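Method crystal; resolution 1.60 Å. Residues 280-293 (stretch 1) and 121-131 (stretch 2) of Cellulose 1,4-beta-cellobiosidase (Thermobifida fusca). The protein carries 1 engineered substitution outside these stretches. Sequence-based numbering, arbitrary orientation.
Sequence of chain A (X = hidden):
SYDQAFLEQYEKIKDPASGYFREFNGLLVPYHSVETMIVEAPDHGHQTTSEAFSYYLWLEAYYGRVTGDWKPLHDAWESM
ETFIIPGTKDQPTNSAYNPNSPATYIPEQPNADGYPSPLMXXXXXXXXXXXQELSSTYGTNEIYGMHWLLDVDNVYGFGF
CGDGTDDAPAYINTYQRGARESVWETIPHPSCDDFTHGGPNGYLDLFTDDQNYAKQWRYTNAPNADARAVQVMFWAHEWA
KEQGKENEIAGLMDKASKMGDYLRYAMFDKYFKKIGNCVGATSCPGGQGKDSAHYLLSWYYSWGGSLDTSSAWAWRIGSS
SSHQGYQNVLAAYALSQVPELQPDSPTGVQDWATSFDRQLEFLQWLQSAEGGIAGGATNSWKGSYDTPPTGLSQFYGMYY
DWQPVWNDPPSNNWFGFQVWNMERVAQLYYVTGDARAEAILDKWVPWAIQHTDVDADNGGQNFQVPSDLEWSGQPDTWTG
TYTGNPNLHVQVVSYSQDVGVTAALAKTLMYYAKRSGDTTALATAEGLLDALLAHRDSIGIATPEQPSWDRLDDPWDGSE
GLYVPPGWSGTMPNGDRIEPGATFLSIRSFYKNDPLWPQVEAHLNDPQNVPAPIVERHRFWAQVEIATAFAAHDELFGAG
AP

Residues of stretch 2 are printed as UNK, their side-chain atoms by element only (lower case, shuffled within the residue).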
ATOM      1  N   GLY A 280     -15.087 -12.602  19.892  1.00 15.64           N
ATOM      2  CA  GLY A 280     -15.359 -14.038  19.946  1.00 16.42           C
ATOM      3  C   GLY A 280     -15.678 -14.537  18.546  1.00 14.44           C
ATOM      4  O   GLY A 280     -16.743 -14.268  17.998  1.00 16.09           O
ATOM      5  N   ALA A 281     -14.748 -15.259  17.938  1.00 15.46           N
ATOM      6  CA  ALA A 281     -14.958 -15.722  16.628  1.00 13.59           C
ATOM      7  C   ALA A 281     -16.208 -16.597  16.435  1.00 15.23           C
ATOM      8  O   ALA A 281     -16.883 -16.442  15.456  1.00 15.80           O
ATOM      9  CB  ALA A 281     -13.732 -16.397  16.092  1.00 15.70           C
ATOM     10  N   THR A 282     -16.583 -17.436  17.432  1.00 14.30           N
ATOM     11  CA  THR A 282     -17.792 -18.256  17.263  1.00 15.72           C
ATOM     12  C   THR A 282     -19.070 -17.510  17.597  1.00 14.86           C
ATOM     13  O   THR A 282     -20.091 -17.923  17.114  1.00 16.49           O
ATOM     14  CB  THR A 282     -17.750 -19.557  18.135  1.00 16.87           C
ATOM     15  OG1 THR A 282     -17.475 -19.146  19.486  1.00 20.54           O
ATOM     16  CG2 THR A 282     -16.636 -20.423  17.653  1.00 19.18           C
ATOM     17  N   SER A 283     -18.965 -16.376  18.285  1.00 15.89           N
ATOM     18  CA  SER A 283     -20.077 -15.566  18.793  1.00 19.18           C
ATOM     19  C   SER A 283     -20.444 -14.466  17.834  1.00 18.42           C
ATOM     20  O   SER A 283     -21.617 -14.230  17.598  1.00 20.50           O
ATOM     21  CB  SER A 283     -19.719 -14.867  20.119  1.00 21.49           C
ATOM     22  OG  SER A 283     -19.713 -15.786  21.175  1.00 34.22           O
ATOM     23  N   CYS A 284     -19.434 -13.795  17.286  1.00 18.25           N
ATOM     24  CA  CYS A 284     -19.694 -12.656  16.352  1.00 14.41           C
ATOM     25  C   CYS A 284     -20.386 -13.182  15.130  1.00 16.07           C
ATOM     26  O   CYS A 284     -19.852 -14.032  14.465  1.00 16.04           O
ATOM     27  CB  CYS A 284     -18.419 -11.913  16.091  1.00 15.00           C
ATOM     28  SG  CYS A 284     -18.735 -10.505  14.940  1.00 14.93           S
ATOM     29  N   PRO A 285     -21.555 -12.672  14.802  1.00 14.41           N
ATOM     30  CA  PRO A 285     -22.323 -13.288  13.747  1.00 17.52           C
ATOM     31  C   PRO A 285     -21.841 -12.974  12.366  1.00 15.78           C
ATOM     32  O   PRO A 285     -21.265 -11.897  12.094  1.00 14.85           O
ATOM     33  CB  PRO A 285     -23.737 -12.700  13.883  1.00 19.33           C
ATOM     34  CG  PRO A 285     -23.579 -11.539  14.700  1.00 18.42           C
ATOM     35  CD  PRO A 285     -22.327 -11.628  15.505  1.00 18.14           C
ATOM     36  N   GLY A 286     -22.131 -13.887  11.489  1.00 14.02           N
ATOM     37  CA  GLY A 286     -21.906 -13.629  10.087  1.00 15.25           C
ATOM     38  C   GLY A 286     -22.729 -12.438   9.648  1.00 14.84           C
ATOM     39  O   GLY A 286     -23.902 -12.315   9.994  1.00 13.83           O
ATOM     40  N   GLY A 287     -22.209 -11.627   8.742  1.00 13.90           N
ATOM     41  CA  GLY A 287     -22.978 -10.589   8.155  1.00 13.08           C
ATOM     42  C   GLY A 287     -23.951 -11.049   7.121  1.00 14.03           C
ATOM     43  O   GLY A 287     -23.809 -12.145   6.508  1.00 15.58           O
ATOM     44  N   GLN A 288     -24.955 -10.182   6.938  1.00 14.21           N
ATOM     45  CA  GLN A 288     -26.000 -10.247   5.946  1.00 17.97           C
ATOM     46  C   GLN A 288     -25.993  -8.880   5.277  1.00 16.60           C
ATOM     47  O   GLN A 288     -25.940  -7.818   5.951  1.00 14.91           O
ATOM     48  CB  GLN A 288     -27.350 -10.448   6.668  1.00 23.50           C
ATOM     49  CG  GLN A 288     -27.278 -11.508   7.770  1.00 27.69           C
ATOM     50  CD  GLN A 288     -28.431 -11.491   8.767  1.00 32.96           C
ATOM     51  OE1 GLN A 288     -28.253 -11.273   9.978  1.00 35.11           O
ATOM     52  NE2 GLN A 288     -29.628 -11.701   8.252  1.00 39.61           N
ATOM     53  N   GLY A 289     -25.979  -8.900   3.971  1.00 14.71           N
ATOM     54  CA  GLY A 289     -26.077  -7.643   3.218  1.00 14.46           C
ATOM     55  C   GLY A 289     -24.843  -6.809   3.543  1.00 13.47           C
ATOM     56  O   GLY A 289     -23.722  -7.354   3.644  1.00 13.49           O
ATOM     57  N   LYS A 290     -25.035  -5.507   3.774  1.00 11.83           N
ATOM     58  CA  LYS A 290     -23.896  -4.682   4.083  1.00 12.80           C
ATOM     59  C   LYS A 290     -23.621  -4.465   5.546  1.00 10.65           C
ATOM     60  O   LYS A 290     -22.883  -3.527   5.863  1.00  9.75           O
ATOM     61  CB  LYS A 290     -24.072  -3.303   3.404  1.00 14.57           C
ATOM     62  CG  LYS A 290     -24.484  -3.259   1.900  1.00 18.25           C
ATOM     63  CD  LYS A 290     -23.306  -3.224   1.036  1.00 16.50           C
ATOM     64  CE  LYS A 290     -23.457  -3.530  -0.480  1.00 14.38           C
ATOM     65  NZ  LYS A 290     -23.999  -2.313  -1.188  1.00 14.79           N
ATOM     66  N   ASP A 291     -24.107  -5.298   6.451  1.00 10.83           N
ATOM     67  CA  ASP A 291     -23.818  -5.050   7.841  1.00 10.95           C
ATOM     68  C   ASP A 291     -22.371  -5.443   8.242  1.00  9.76           C
ATOM     69  O   ASP A 291     -21.911  -5.110   9.319  1.00 10.87           O
ATOM     70  CB  ASP A 291     -24.837  -5.657   8.799  1.00 14.05           C
ATOM     71  CG  ASP A 291     -24.825  -7.107   8.855  1.00 16.74           C
ATOM     72  OD1 ASP A 291     -23.934  -7.787   8.335  1.00 18.09           O
ATOM     73  OD2 ASP A 291     -25.859  -7.663   9.452  1.00 23.50           O
ATOM     74  N   SER A 292     -21.683  -6.099   7.293  1.00  8.90           N
ATOM     75  CA  SER A 292     -20.269  -6.455   7.399  1.00  7.90           C
ATOM     76  C   SER A 292     -19.364  -5.343   6.777  1.00  8.27           C
ATOM     77  O   SER A 292     -18.149  -5.539   6.737  1.00  8.18           O
ATOM     78  CB  SER A 292     -19.963  -7.773   6.703  1.00  8.08           C
ATOM     79  OG  SER A 292     -20.415  -7.767   5.359  1.00  9.15           O
ATOM     80  N   ALA A 293     -19.950  -4.230   6.323  1.00  7.53           N
ATOM     81  CA  ALA A 293     -19.141  -3.127   5.824  1.00  7.70           C
ATOM     82  C   ALA A 293     -18.763  -2.141   6.890  1.00  7.23           C
ATOM     83  O   ALA A 293     -19.632  -1.586   7.545  1.00  9.30           O
ATOM     84  CB  ALA A 293     -19.853  -2.454   4.679  1.00  8.05           C
ATOM     85  N   UNK A 121     -14.141 -24.542  10.979  1.00 18.45           N
ATOM     86  CA  UNK A 121     -15.497 -24.486  10.430  1.00 21.18           C
ATOM     87  C   UNK A 121     -16.609 -24.030  11.372  1.00 19.07           C
ATOM     88  O   UNK A 121     -17.732 -23.698  10.859  1.00 17.65           O
ATOM     89  n   UNK A 121     -14.671 -27.567   8.769  1.00 37.63           N
ATOM     90  c   UNK A 121     -15.926 -25.882   9.920  1.00 27.47           C
ATOM     91  c   UNK A 121     -15.104 -26.323   8.752  1.00 35.30           C
ATOM     92  o   UNK A 121     -14.811 -25.531   7.861  1.00 37.26           O
ATOM     93  N   UNK A 122     -16.349 -23.983  12.657  1.00 18.05           N
ATOM     94  CA  UNK A 122     -17.373 -23.539  13.666  1.00 18.57           C
ATOM     95  C   UNK A 122     -17.470 -22.028  13.777  1.00 20.59           C
ATOM     96  O   UNK A 122     -18.309 -21.532  14.503  1.00 18.61           O
ATOM     97  c   UNK A 122     -15.823 -23.709  15.708  1.00 31.76           C
ATOM     98  n   UNK A 122     -15.711 -23.981  16.987  1.00 37.17           N
ATOM     99  c   UNK A 122     -17.126 -24.154  15.056  1.00 22.47           C
ATOM    100  o   UNK A 122     -14.933 -23.135  15.092  1.00 34.34           O
ATOM    101  N   UNK A 123     -16.607 -21.284  13.053  1.00 16.63           N
ATOM    102  CA  UNK A 123     -16.657 -19.836  13.123  1.00 15.96           C
ATOM    103  C   UNK A 123     -17.511 -19.342  11.970  1.00 16.61           C
ATOM    104  O   UNK A 123     -17.222 -19.643  10.836  1.00 16.34           O
ATOM    105  c   UNK A 123     -14.495 -19.544  14.348  1.00 15.70           C
ATOM    106  c   UNK A 123     -15.256 -19.262  13.073  1.00 14.72           C
ATOM    107  c   UNK A 123     -15.326 -17.781  12.803  1.00 14.16           C
ATOM    108  N   UNK A 124     -18.617 -18.663  12.266  1.00 16.23           N
ATOM    109  CA  UNK A 124     -19.468 -18.152  11.212  1.00 16.04           C
ATOM    110  C   UNK A 124     -18.770 -17.103  10.304  1.00 12.64           C
ATOM    111  O   UNK A 124     -18.080 -16.263  10.818  1.00 15.64           O
ATOM    112  c   UNK A 124     -19.187 -18.457  13.617  1.00 17.68           C
ATOM    113  c   UNK A 124     -20.572 -18.078  13.338  1.00 18.14           C
ATOM    114  c   UNK A 124     -20.641 -17.551  11.957  1.00 17.98           C
ATOM    115  N   UNK A 125     -18.946 -17.284   9.014  1.00 14.22           N
ATOM    116  CA  UNK A 125     -18.541 -16.354   7.947  1.00 12.04           C
ATOM    117  C   UNK A 125     -19.811 -15.792   7.318  1.00 12.36           C
ATOM    118  O   UNK A 125     -20.831 -16.499   7.001  1.00 14.64           O
ATOM    119  c   UNK A 125     -16.433 -17.633   7.729  1.00 12.10           C
ATOM    120  c   UNK A 125     -17.613 -17.043   6.950  1.00 12.14           C
ATOM    121  c   UNK A 125     -17.086 -16.173   5.793  1.00 12.57           C
ATOM    122  N   UNK A 126     -19.764 -14.469   7.089  1.00 12.21           N
ATOM    123  CA  UNK A 126     -20.905 -13.828   6.447  1.00 12.54           C
ATOM    124  C   UNK A 126     -21.040 -14.034   4.968  1.00 12.22           C
ATOM    125  O   UNK A 126     -20.249 -14.772   4.338  1.00 14.79           O
ATOM    126  N   UNK A 127     -22.086 -13.459   4.423  1.00 12.98           N
ATOM    127  CA  UNK A 127     -22.359 -13.474   3.003  1.00 14.04           C
ATOM    128  C   UNK A 127     -21.563 -12.285   2.367  1.00 13.00           C
ATOM    129  O   UNK A 127     -21.472 -11.206   2.916  1.00 13.84           O
ATOM    130  o   UNK A 127     -26.716 -13.710   2.535  1.00 34.10           O
ATOM    131  c   UNK A 127     -23.862 -13.320   2.747  1.00 18.79           C
ATOM    132  c   UNK A 127     -26.099 -14.740   2.800  1.00 31.22           C
ATOM    133  c   UNK A 127     -24.588 -14.691   3.099  1.00 22.11           C
ATOM    134  n   UNK A 127     -26.702 -15.957   2.870  1.00 30.85           N
ATOM    135  N   UNK A 128     -20.996 -12.561   1.214  1.00 10.48           N
ATOM    136  CA  UNK A 128     -20.429 -11.496   0.405  1.00  9.11           C
ATOM    137  C   UNK A 128     -21.469 -10.850  -0.455  1.00  9.09           C
ATOM    138  O   UNK A 128     -21.984 -11.525  -1.368  1.00  9.77           O
ATOM    139  c   UNK A 128     -18.798 -11.291  -1.647  1.00  8.46           C
ATOM    140  o   UNK A 128     -17.926 -11.869  -2.409  1.00  9.30           O
ATOM    141  c   UNK A 128     -19.358 -12.184  -0.523  1.00  8.24           C
ATOM    142  o   UNK A 128     -19.214 -10.159  -1.899  1.00  8.59           O
ATOM    143  N   UNK A 129     -21.735  -9.531  -0.257  1.00  8.85           N
ATOM    144  CA  UNK A 129     -22.831  -8.837  -0.940  1.00  9.25           C
ATOM    145  C   UNK A 129     -22.394  -8.120  -2.180  1.00  9.92           C
ATOM    146  O   UNK A 129     -23.203  -7.454  -2.795  1.00 10.68           O
ATOM    147  c   UNK A 129     -23.306  -7.817   0.102  1.00  9.89           C
ATOM    148  c   UNK A 129     -22.032  -7.440   0.767  1.00  9.73           C
ATOM    149  c   UNK A 129     -21.174  -8.697   0.840  1.00  9.40           C
ATOM    150  N   UNK A 130     -21.122  -8.305  -2.571  1.00  9.02           N
ATOM    151  CA  UNK A 130     -20.608  -7.647  -3.737  1.00  8.50           C
ATOM    152  C   UNK A 130     -20.511  -8.544  -4.968  1.00  8.66           C
ATOM    153  O   UNK A 130     -20.680  -8.075  -6.083  1.00  9.57           O
ATOM    154  c   UNK A 130     -19.165  -7.133  -3.537  1.00  8.08           C
ATOM    155  c   UNK A 130     -19.017  -6.096  -2.404  1.00  7.73           C
ATOM    156  c   UNK A 130     -17.533  -5.804  -2.325  1.00  8.68           C
ATOM    157  c   UNK A 130     -19.922  -4.872  -2.541  1.00  7.84           C
ATOM    158  N   UNK A 131     -20.210  -9.827  -4.782  1.00  9.39           N
ATOM    159  CA  UNK A 131     -19.762 -10.649  -5.909  1.00  9.24           C
ATOM    160  C   UNK A 131     -20.781 -10.758  -7.083  1.00 11.09           C
ATOM    161  O   UNK A 131     -20.450 -10.626  -8.246  1.00 10.89           O
ATOM    162  c   UNK A 131     -19.431 -12.026  -5.392  1.00  9.30           C
TER
HETATM  163  O   HOH W   1     -22.360  -9.422   4.841  1.00 10.66           O

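Position 121 has two side-chain carbons, the second carrying one oxygen and one nitrogen, and lies out of reach of stretch 1. This short amide is Asn121.

Position 122 has the same amide pattern. Its nitrogen comes within 3.7 Å of Thr282 CG2, as does its backbone O, and the residue is Asn122; the close side-chain atom is ND2, packed against a methyl rather than a polar partner.

At position 123 one carbon carries two more, three in all. One branch carbon lies 3.7 Å from Ala281 CB, an apolar contact, and the other 3.4 Å from Ala281 O. The branch at CB makes it Val123, the two atoms being CG2 and CG1 respectively.

Position 124 has three carbons closing a ring onto the backbone N. CA-to-CB points toward stretch 1; the ring carbon bonded to N lies 3.6 Å from Ala281 O and 3.7 Å from Thr282 O, and CB 4.0 Å from Gly286 N. The residue is Pro124, and the carbon on N is CD.

Position 125 repeats the three-carbon fork, but CA-to-CB points away and the side chain makes no contact with stretch 1: Val125.

Position 126 has no side-chain atoms. Its CA is 3.8 Å from Gly286 CA and 3.4 Å from Gly287 O. A CB here would point toward stretch 1 and fall 2.5 Å from Gly287 N, a clash. This is Gly126.

Position 127 carries three carbons, the third bearing one oxygen and one nitrogen. The direct hydrogen bond between the stretches uses its backbone, N donating to Gly287 O at 3.0 Å and 169°, nearly linear. The longer amide is Gln127.

Position 128 has two carbons, the second with two oxygens; CA-to-CB points away. The carboxylate is Asp128. Asp128 OD1 accepts from the backbone N of position 130 at 2.7 Å; the backbone N of position 131 donates to Asp128 OD1 at 3.1 Å.

Position 129 is another three-carbon ring on N. Its CA-to-CB bond points toward stretch 1, with one ring carbon 3.3 Å from Gly289 O and CB 4.3 Å from Lys290 CE. The residue is Pro129, the first atom CG.

Position 130 has four carbons forked at the second, one terminal carbon 4.3 Å from Lys290 CE: Leu130, through CD2.

Position 131 has a single carbon and makes no contact: Ala131.

The contact buries 586 Å², both sides summed. Two prolines and a valine supply much of the packing. The backbones come close at Gly286 and Gly126, and beside this runs the one direct hydrogen bond, Gln127 N to Gly287 O. Water 1 adds a bridge, donating to Gln127 O and Gly289 O, both 2.8 Å from its O, and accepting from Ser292 OG at 2.6 Å; Ser292 OG itself is 4.3 Å from Gln127 O, so the water spans that gap.

Stretch 2 121-131: NNVPVGQDPLA
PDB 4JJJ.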